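Local coordinates for clavulanic acid biosynthesis oligopeptide binding protein 2 (PDB 2WOL) that probably binds oligopeptides as an extracellular solute-binding protein belonging to the biosynthetic pathway of the beta-lactamase inhibitor clavulanic acid, at residues A[542-545]-A[550-553]; A[269-274]-A[554-559]; A[163-168]-A[173-178]; A[90-93]-A[98-101]. One frame throughout, in Å; residues are numbered along the deposited sequence.

Contact 1. Residues A[542-545]-A[550-553]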
# COMPACT_ATOMS: atom_id res chain seq x y z
N VAL A 542 -18.64 7.07 -7.63
CA VAL A 542 -17.19 7.22 -7.68
C VAL A 542 -16.68 7.92 -6.43
O VAL A 542 -17.13 9.02 -6.10
CB VAL A 542 -16.73 7.99 -8.93
CG1 VAL A 542 -15.21 8.09 -8.96
CG2 VAL A 542 -17.23 7.32 -10.19
N TYR A 543 -15.73 7.30 -5.74
CA TYR A 543 -15.08 7.94 -4.60
C TYR A 543 -13.70 7.34 -4.40
O TYR A 543 -13.48 6.16 -4.68
CB TYR A 543 -15.92 7.82 -3.32
CG TYR A 543 -15.93 6.44 -2.69
CD1 TYR A 543 -15.06 6.13 -1.64
CD2 TYR A 543 -16.80 5.45 -3.15
CE1 TYR A 543 -15.06 4.86 -1.06
CE2 TYR A 543 -16.80 4.17 -2.57
CZ TYR A 543 -15.93 3.89 -1.53
OH TYR A 543 -15.92 2.64 -0.95
N VAL A 544 -12.77 8.16 -3.92
CA VAL A 544 -11.45 7.69 -3.56
C VAL A 544 -11.57 6.94 -2.24
O VAL A 544 -11.99 7.51 -1.23
CB VAL A 544 -10.44 8.85 -3.43
CG1 VAL A 544 -9.06 8.32 -3.07
CG2 VAL A 544 -10.37 9.64 -4.73
N HIS A 545 -11.22 5.66 -2.24
CA HIS A 545 -11.26 4.91 -1.00
C HIS A 545 -10.06 5.29 -0.13
O HIS A 545 -8.92 5.18 -0.58
CB HIS A 545 -11.28 3.40 -1.22
CG HIS A 545 -11.74 2.66 -0.01
ND1 HIS A 545 -11.00 2.61 1.15
CD2 HIS A 545 -12.90 2.01 0.25
CE1 HIS A 545 -11.68 1.93 2.07
NE2 HIS A 545 -12.83 1.56 1.55
N LEU A 550 -7.13 5.11 -4.14
CA LEU A 550 -7.66 4.79 -5.46
C LEU A 550 -9.17 4.73 -5.36
O LEU A 550 -9.71 4.46 -4.30
CB LEU A 550 -7.15 3.42 -5.92
CG LEU A 550 -5.65 3.17 -6.08
CD1 LEU A 550 -5.35 1.71 -6.33
CD2 LEU A 550 -5.07 4.02 -7.18
N TYR A 551 -9.86 4.96 -6.48
CA TYR A 551 -11.31 4.80 -6.52
C TYR A 551 -11.72 3.39 -6.12
O TYR A 551 -11.06 2.41 -6.50
CB TYR A 551 -11.83 5.05 -7.93
CG TYR A 551 -11.75 6.47 -8.45
CD1 TYR A 551 -11.46 6.71 -9.80
CD2 TYR A 551 -11.97 7.56 -7.62
CE1 TYR A 551 -11.41 8.00 -10.30
CE2 TYR A 551 -11.90 8.86 -8.10
CZ TYR A 551 -11.63 9.07 -9.45
OH TYR A 551 -11.56 10.35 -9.97
N ASP A 552 -12.81 3.27 -5.37
CA ASP A 552 -13.33 1.95 -5.02
C ASP A 552 -14.14 1.39 -6.19
O ASP A 552 -15.35 1.59 -6.29
CB ASP A 552 -14.17 1.99 -3.75
CG ASP A 552 -14.42 0.61 -3.17
OD1 ASP A 552 -13.70 -0.35 -3.55
OD2 ASP A 552 -15.32 0.48 -2.31
N ILE A 553 -13.44 0.71 -7.09
CA ILE A 553 -14.02 0.15 -8.30
C ILE A 553 -15.30 -0.64 -8.04
O ILE A 553 -16.27 -0.49 -8.77
CB ILE A 553 -12.99 -0.77 -9.02
CG1 ILE A 553 -11.69 -0.01 -9.32
CG2 ILE A 553 -13.60 -1.42 -10.27
CD1 ILE A 553 -11.83 1.19 -10.25
O HOH W 1 -15.87 4.36 -6.51
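Asp-552 grips Tyr-543 at both ends. Its backbone N donates to Tyr-543 O at 3.0 Å, nearly in line with the carbonyl bond (C=O...N angle 178°), while its carboxylate OD2 receives the phenol OH of Tyr-543 at 2.6 Å in a bond of weak geometry. With CG set between its own N and carbonyl carbon (chi1 74°), the Tyr-543 ring lies alongside the aspartate, the two side chains running the same way with ring and carboxylate almost perpendicular. The short, charged side chain suits a shared post: OD1 makes a salt bridge to Arg-61 of helix 54-63, and OD2 also takes a hydrogen bond from Gln-554. A water joins the two backbones, accepting from Tyr-543 N and donating to Asp-552 O. Two residues on from Tyr-543, His-545 N donates to Leu-550 O at 2.8 Å. Packing completes the contact through Tyr-551. Val-542 CG1, one methyl of a beta-branched side chain, sits over the centre of its ring, 3.5 Å from the centroid, in a CH-pi contact; Val-544 CG2 touches Tyr-551 CE2 at 3.8 Å. The ring's buried hydroxyl finds its partner in Asp-297. Val-544 and Tyr-551 form a non-hydrogen-bonded antiparallel pair: this is a short, weakly bonded, buried beta hairpin, with an inverse gamma turn at Asp-552 just after its second strand.

Contact 2. Residues A[269-274]-A[554-559]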
# COMPACT_ATOMS: atom_id res chain seq x y z
N PHE A 269 -12.81 4.40 -22.39
CA PHE A 269 -12.79 3.63 -21.15
C PHE A 269 -13.42 4.48 -20.06
O PHE A 269 -13.37 5.70 -20.12
CB PHE A 269 -11.36 3.23 -20.78
CG PHE A 269 -10.66 2.48 -21.87
CD1 PHE A 269 -9.71 3.12 -22.66
CD2 PHE A 269 -10.98 1.15 -22.13
CE1 PHE A 269 -9.08 2.43 -23.69
CE2 PHE A 269 -10.34 0.46 -23.15
CZ PHE A 269 -9.39 1.10 -23.94
N ASP A 270 -14.01 3.82 -19.07
CA ASP A 270 -14.72 4.53 -18.02
C ASP A 270 -13.77 5.04 -16.94
O ASP A 270 -13.85 6.21 -16.55
CB ASP A 270 -15.78 3.62 -17.40
CG ASP A 270 -16.83 3.17 -18.41
OD1 ASP A 270 -17.14 3.95 -19.33
OD2 ASP A 270 -17.34 2.05 -18.26
N ILE A 271 -12.89 4.16 -16.48
CA ILE A 271 -12.00 4.41 -15.35
C ILE A 271 -10.68 3.67 -15.55
O ILE A 271 -10.65 2.56 -16.08
CB ILE A 271 -12.66 3.91 -14.02
CG1 ILE A 271 -13.95 4.68 -13.71
CG2 ILE A 271 -11.67 3.98 -12.83
CD1 ILE A 271 -13.77 6.14 -13.30
N ASN A 272 -9.59 4.31 -15.13
CA ASN A 272 -8.28 3.66 -15.06
C ASN A 272 -8.19 2.84 -13.78
O ASN A 272 -8.09 3.39 -12.68
CB ASN A 272 -7.18 4.73 -15.12
CG ASN A 272 -5.78 4.15 -14.93
OD1 ASN A 272 -5.61 2.98 -14.62
ND2 ASN A 272 -4.78 5.00 -15.11
N LEU A 273 -8.23 1.51 -13.92
CA LEU A 273 -8.16 0.60 -12.78
C LEU A 273 -6.80 0.62 -12.09
O LEU A 273 -6.71 0.61 -10.87
CB LEU A 273 -8.49 -0.84 -13.20
CG LEU A 273 -8.19 -1.95 -12.20
CD1 LEU A 273 -9.03 -1.82 -10.93
CD2 LEU A 273 -8.39 -3.32 -12.83
N GLU A 274 -5.74 0.65 -12.90
CA GLU A 274 -4.37 0.62 -12.38
C GLU A 274 -4.14 1.78 -11.42
O GLU A 274 -3.46 1.64 -10.40
CB GLU A 274 -3.37 0.64 -13.52
CG GLU A 274 -1.95 0.33 -13.08
CD GLU A 274 -0.95 0.53 -14.19
OE1 GLU A 274 -1.28 1.18 -15.20
OE2 GLU A 274 0.18 0.04 -14.02
N GLN A 554 -15.30 -1.46 -6.99
CA GLN A 554 -16.42 -2.35 -6.72
C GLN A 554 -17.74 -1.61 -6.45
O GLN A 554 -18.81 -2.17 -6.64
CB GLN A 554 -16.09 -3.32 -5.57
CG GLN A 554 -16.01 -2.69 -4.18
CD GLN A 554 -17.37 -2.56 -3.52
OE1 GLN A 554 -18.30 -3.31 -3.83
NE2 GLN A 554 -17.48 -1.62 -2.59
N ALA A 555 -17.64 -0.35 -6.02
CA ALA A 555 -18.82 0.45 -5.70
C ALA A 555 -19.48 1.07 -6.93
O ALA A 555 -20.62 1.53 -6.86
CB ALA A 555 -18.46 1.53 -4.70
N MET A 556 -18.76 1.08 -8.05
CA MET A 556 -19.18 1.82 -9.23
C MET A 556 -20.30 1.15 -10.00
O MET A 556 -20.41 -0.07 -10.02
CB MET A 556 -18.00 2.02 -10.17
CG MET A 556 -16.93 2.93 -9.63
SD MET A 556 -15.49 2.91 -10.69
CE MET A 556 -14.48 4.14 -9.87
N GLY A 557 -21.12 1.98 -10.64
CA GLY A 557 -22.10 1.51 -11.62
C GLY A 557 -22.05 2.37 -12.86
O GLY A 557 -21.16 3.20 -13.03
N LEU A 558 -23.04 2.17 -13.73
CA LEU A 558 -23.17 2.94 -14.96
C LEU A 558 -24.51 3.66 -14.97
O LEU A 558 -25.53 3.09 -14.54
CB LEU A 558 -23.07 2.04 -16.20
CG LEU A 558 -21.74 1.35 -16.57
CD1 LEU A 558 -20.59 2.35 -16.61
CD2 LEU A 558 -21.41 0.16 -15.65
N ALA A 559 -24.51 4.90 -15.43
CA ALA A 559 -25.75 5.66 -15.58
C ALA A 559 -26.56 5.12 -16.76
O ALA A 559 -25.98 4.64 -17.75
CB ALA A 559 -25.45 7.14 -15.78
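Ile-271, on the outermost strand 271-272 of a five-stranded mixed sheet, and its neighbour Asp-270 face Met-556 and Leu-558, close to the C-terminus, where strand 557-558 pairs with strand 539-540. This is packing of a sheet margin against a separate two-stranded sheet: the closest alpha carbons, those of Asp-270 and Leu-558, are still 9.1 Å apart, and side chains alone bridge the gap. Methionine fits such a place because its unbranched chain is long. Extended beyond CG (chi2 172°, chi3 176°), it meets Ile-271 tip to tip, with Met-556 SD 3.8 Å from Ile-271 CG1. The terminal Met-556 CE lies among the isoleucine's branches, 4.0 Å from Ile-271 CD1. It is 4.1 Å from Met-556 CE to Ile-271 CG2, so the long unbranched chain reaches both arms of a beta-branched one. Ile-271 also touches Leu-37 of the adjacent strand 34-39. Asp-270 is a buried carboxylate provided with donors: OD1 accepts from Trp-538 NE1 and OD2 from the backbone N of Arg-36, which fixes its rotation. Leucine crosses it at about a right angle, and Leu-558 CD1 rests 3.7 Å from Asp-270 OD2.

Contact 3. Residues A[163-168]-A[173-178]; sequences SVLTPD and VFRLTR
Leu-165 and Val-173 form the hydrogen-bonded pair of a beta hairpin, strands 164-166 and 171-175; the axes of 164-166 and 173-175 lie 158° apart in direction, nearly antiparallel. Leu-165 N donates to Val-173 O and Val-173 N returns a bond to Leu-165 O, both 2.8 Å. Arg-175 N adds a third, almost straight bond to Ser-163 O (175° at the hydrogen), just before the first strand begins. Between these bonds Val-164 and Phe-174 make the non-hydrogen-bonded pair, and Val-164 CA sends a CA-H...O contact to Val-173 O.

The two faces differ in chemistry. On the buried one, Val-164 and Phe-174 lie side by side, Val-164 CG2 reaching Phe-174 CD2 at 3.9 Å; a branched and an aromatic side chain suit this side because helices cover it, Leu-144 of helix 140-144 touching Val-164 and Val-124 of helix 117-127 touching Phe-174, whose ring also meets that of Phe-183. On the other, more exposed face Leu-165 CB and Val-173 CB are 4.1 Å apart, and Pro-167 borders Val-173 where the chain turns a corner.

Further out, Ser-163 OG is tied to Leu-144 O, and Arg-121 NH1 donates to Val-164 O, so helices 117-127 and 140-144 both bond to this edge of the hairpin. Arginine suits the exposed place at 175, where its long stem can reach across toward Leu-165. Extended from CG to NE (chi2 177°), it carries its guanidinium across the tip of Leu-165, whose CD1 sits over one face, off-centre, 3.4 Å from Arg-175 NH2.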
# COMPACT_ATOMS: atom_id res chain seq x y z
N SER A 163 -2.00 -23.23 15.27
CA SER A 163 -2.39 -21.93 15.80
C SER A 163 -3.73 -21.47 15.22
O SER A 163 -4.22 -20.40 15.58
CB SER A 163 -1.32 -20.90 15.46
OG SER A 163 -1.01 -20.95 14.08
N VAL A 164 -4.32 -22.27 14.33
CA VAL A 164 -5.61 -21.92 13.75
C VAL A 164 -6.62 -23.03 14.02
O VAL A 164 -6.47 -24.15 13.53
CB VAL A 164 -5.55 -21.62 12.22
CG1 VAL A 164 -6.89 -21.08 11.75
CG2 VAL A 164 -4.46 -20.61 11.89
N LEU A 165 -7.65 -22.71 14.81
CA LEU A 165 -8.68 -23.69 15.15
C LEU A 165 -9.97 -23.43 14.39
O LEU A 165 -10.34 -22.29 14.14
CB LEU A 165 -8.96 -23.67 16.65
CG LEU A 165 -7.80 -23.80 17.63
CD1 LEU A 165 -8.33 -23.68 19.04
CD2 LEU A 165 -7.04 -25.11 17.45
N THR A 166 -10.66 -24.51 14.04
CA THR A 166 -11.98 -24.43 13.43
C THR A 166 -12.96 -25.35 14.19
O THR A 166 -13.30 -26.43 13.70
CB THR A 166 -11.95 -24.79 11.93
OG1 THR A 166 -11.32 -26.07 11.74
CG2 THR A 166 -11.18 -23.73 11.13
N PRO A 167 -13.41 -24.91 15.39
CA PRO A 167 -14.28 -25.77 16.22
C PRO A 167 -15.57 -26.21 15.53
O PRO A 167 -16.09 -27.28 15.85
CB PRO A 167 -14.57 -24.90 17.45
CG PRO A 167 -14.22 -23.51 17.06
CD PRO A 167 -13.14 -23.61 16.03
N ASP A 168 -16.09 -25.40 14.61
CA ASP A 168 -17.13 -25.85 13.68
C ASP A 168 -16.98 -25.17 12.32
O ASP A 168 -16.06 -24.37 12.11
CB ASP A 168 -18.54 -25.70 14.28
CG ASP A 168 -18.93 -24.25 14.56
OD1 ASP A 168 -18.53 -23.35 13.80
OD2 ASP A 168 -19.66 -24.01 15.55
N VAL A 173 -10.63 -19.59 14.96
CA VAL A 173 -9.88 -19.00 16.07
C VAL A 173 -8.40 -18.93 15.71
O VAL A 173 -7.79 -19.94 15.38
CB VAL A 173 -10.05 -19.81 17.38
CG1 VAL A 173 -9.27 -19.16 18.52
CG2 VAL A 173 -11.53 -19.93 17.76
N PHE A 174 -7.83 -17.72 15.78
CA PHE A 174 -6.41 -17.52 15.52
C PHE A 174 -5.66 -17.29 16.84
O PHE A 174 -5.92 -16.31 17.54
CB PHE A 174 -6.19 -16.32 14.59
CG PHE A 174 -6.79 -16.49 13.23
CD1 PHE A 174 -8.08 -16.03 12.95
CD2 PHE A 174 -6.07 -17.09 12.20
CE1 PHE A 174 -8.64 -16.18 11.69
CE2 PHE A 174 -6.62 -17.25 10.93
CZ PHE A 174 -7.91 -16.79 10.67
N ARG A 175 -4.74 -18.19 17.16
CA ARG A 175 -3.92 -18.08 18.36
C ARG A 175 -2.54 -17.56 17.98
O ARG A 175 -1.69 -18.32 17.52
CB ARG A 175 -3.80 -19.43 19.07
CG ARG A 175 -5.11 -20.00 19.61
CD ARG A 175 -4.84 -21.37 20.21
NE ARG A 175 -5.99 -21.91 20.94
CZ ARG A 175 -5.98 -23.10 21.54
NH1 ARG A 175 -4.90 -23.88 21.50
NH2 ARG A 175 -7.07 -23.52 22.19
N LEU A 176 -2.34 -16.26 18.16
CA LEU A 176 -1.13 -15.60 17.68
C LEU A 176 0.06 -15.82 18.60
O LEU A 176 -0.10 -16.09 19.79
CB LEU A 176 -1.38 -14.09 17.47
CG LEU A 176 -2.64 -13.66 16.70
CD1 LEU A 176 -2.69 -12.15 16.56
CD2 LEU A 176 -2.75 -14.34 15.35
N THR A 177 1.26 -15.71 18.03
CA THR A 177 2.51 -15.90 18.77
C THR A 177 2.84 -14.69 19.64
O THR A 177 3.72 -14.76 20.50
CB THR A 177 3.69 -16.16 17.82
OG1 THR A 177 3.79 -15.10 16.86
CG2 THR A 177 3.50 -17.48 17.07
N ARG A 178 2.14 -13.58 19.40
CA ARG A 178 2.37 -12.32 20.10
C ARG A 178 1.12 -11.45 19.94
O ARG A 178 0.33 -11.69 19.02
CB ARG A 178 3.60 -11.60 19.53
CG ARG A 178 3.47 -11.19 18.06
CD ARG A 178 4.82 -11.11 17.36
NE ARG A 178 5.47 -12.42 17.28
CZ ARG A 178 6.47 -12.73 16.46
NH1 ARG A 178 6.97 -11.83 15.63
NH2 ARG A 178 6.99 -13.95 16.49

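Contact 4. Residues A[90-93]-A[98-101]; sequences GEVS and TWTY
Glu-91 and Thr-100 exchange backbone hydrogen bonds, Glu-91 N to Thr-100 O at 2.8 Å and Thr-100 N to Glu-91 O at 3.0 Å. Ser-93 and Thr-98 repeat the exchange two residues on. Weaker CA-H...O contacts fill the interval, from Trp-99 CA to Glu-91 O and from Val-92 CA to Thr-98 O.

Polar side chains occupy one face. There a single water donates to Glu-91 O at 2.6 Å and also bonds Ser-93 OG and Thr-100 OG1, spanning both strands; small hydroxyl residues can hold a water this close to the backbone. Glu-91 sends its extended chain on to a salt bridge with Arg-102, and Thr-98 OG1 pairs with Asp-94.

Aromatic contacts mark the opposite face. With CG1 anti to the backbone N (chi1 -171°), CG2 of Val-92 is left to stand over the six-membered ring of Trp-99, 3.5 Å from the centroid, in a CH-pi contact. Lacking a side chain, Gly-90 can bring its CA onto a face of the Tyr-101 ring, 3.3 Å from CE2. Asp-184 accepts from both Gly-90 N and Tyr-101 OH, anchoring ring and backbone together, while Trp-99 NE1 is satisfied by Gly-96 O. The regular alternation of hydrogen-bonded and non-hydrogen-bonded pairs is that of an antiparallel beta hairpin, here with strand 91-93 at the edge of a four-stranded sheet.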
# COMPACT_ATOMS: atom_id res chain seq x y z
N GLY A 90 -13.45 -9.05 14.65
CA GLY A 90 -12.67 -10.02 15.41
C GLY A 90 -12.84 -9.86 16.90
O GLY A 90 -12.74 -8.76 17.43
N GLU A 91 -13.13 -10.97 17.58
CA GLU A 91 -13.29 -10.98 19.03
C GLU A 91 -11.92 -11.20 19.64
O GLU A 91 -11.29 -12.25 19.43
CB GLU A 91 -14.25 -12.09 19.46
CG GLU A 91 -15.67 -11.96 18.90
CD GLU A 91 -16.55 -13.17 19.20
OE1 GLU A 91 -16.13 -14.06 19.96
OE2 GLU A 91 -17.68 -13.22 18.66
N VAL A 92 -11.44 -10.21 20.38
CA VAL A 92 -10.09 -10.23 20.91
C VAL A 92 -10.07 -10.77 22.34
O VAL A 92 -10.85 -10.34 23.19
CB VAL A 92 -9.43 -8.82 20.86
CG1 VAL A 92 -7.95 -8.90 21.19
CG2 VAL A 92 -9.61 -8.20 19.48
N SER A 93 -9.18 -11.73 22.58
CA SER A 93 -8.93 -12.25 23.92
C SER A 93 -7.44 -12.49 24.12
O SER A 93 -6.65 -12.31 23.19
CB SER A 93 -9.75 -13.52 24.17
OG SER A 93 -9.46 -14.52 23.20
N THR A 98 -5.39 -13.68 20.88
CA THR A 98 -6.37 -14.60 20.33
C THR A 98 -7.53 -13.87 19.66
O THR A 98 -8.18 -13.00 20.26
CB THR A 98 -6.86 -15.60 21.40
OG1 THR A 98 -5.73 -16.27 21.96
CG2 THR A 98 -7.82 -16.64 20.81
N TRP A 99 -7.79 -14.24 18.40
CA TRP A 99 -8.78 -13.58 17.58
C TRP A 99 -9.78 -14.59 17.05
O TRP A 99 -9.41 -15.55 16.38
CB TRP A 99 -8.10 -12.85 16.42
CG TRP A 99 -7.34 -11.65 16.86
CD1 TRP A 99 -6.17 -11.62 17.57
CD2 TRP A 99 -7.70 -10.28 16.63
NE1 TRP A 99 -5.78 -10.32 17.80
CE2 TRP A 99 -6.70 -9.48 17.23
CE3 TRP A 99 -8.77 -9.66 15.97
CZ2 TRP A 99 -6.74 -8.08 17.18
CZ3 TRP A 99 -8.81 -8.28 15.92
CH2 TRP A 99 -7.80 -7.50 16.53
N THR A 100 -11.05 -14.37 17.38
CA THR A 100 -12.14 -15.27 17.01
C THR A 100 -13.12 -14.59 16.06
O THR A 100 -13.51 -13.44 16.27
CB THR A 100 -12.87 -15.76 18.29
OG1 THR A 100 -11.93 -16.39 19.17
CG2 THR A 100 -13.99 -16.74 17.96
N TYR A 101 -13.50 -15.32 15.01
CA TYR A 101 -14.48 -14.85 14.03
C TYR A 101 -15.58 -15.89 13.86
O TYR A 101 -15.33 -17.10 13.97
CB TYR A 101 -13.83 -14.58 12.67
CG TYR A 101 -12.76 -13.51 12.69
CD1 TYR A 101 -11.45 -13.82 13.03
CD2 TYR A 101 -13.06 -12.19 12.36
CE1 TYR A 101 -10.46 -12.85 13.06
CE2 TYR A 101 -12.08 -11.20 12.38
CZ TYR A 101 -10.78 -11.55 12.74
OH TYR A 101 -9.78 -10.60 12.78
O HOH W 2 -11.08 -14.41 20.94

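Contacts 1 and 2 are buried, their centres 9 Å apart, and share a core: Met-556 CE of contact 2 packs 3.4 Å from Tyr-551 CB of contact 1, and Ile-553 touches Ile-271 and Leu-273. Contacts 3 and 4 lie farther from the chain's centre and are only partly buried. They are two hairpins of one antiparallel sheet, joined where strands 171-175 and 98-102 run side by side, with a probable hydrogen bond from Phe-174 N to Trp-99 O. Chemistry follows place: regular backbone pairing dominates contacts 3 and 4, contact 1 has few backbone bonds and leans on a buried tyrosine-aspartate pair, and contact 2 is side-chain packing with no hydrogen bond across it. Some 30 Å or more separates the two groups, centre to centre.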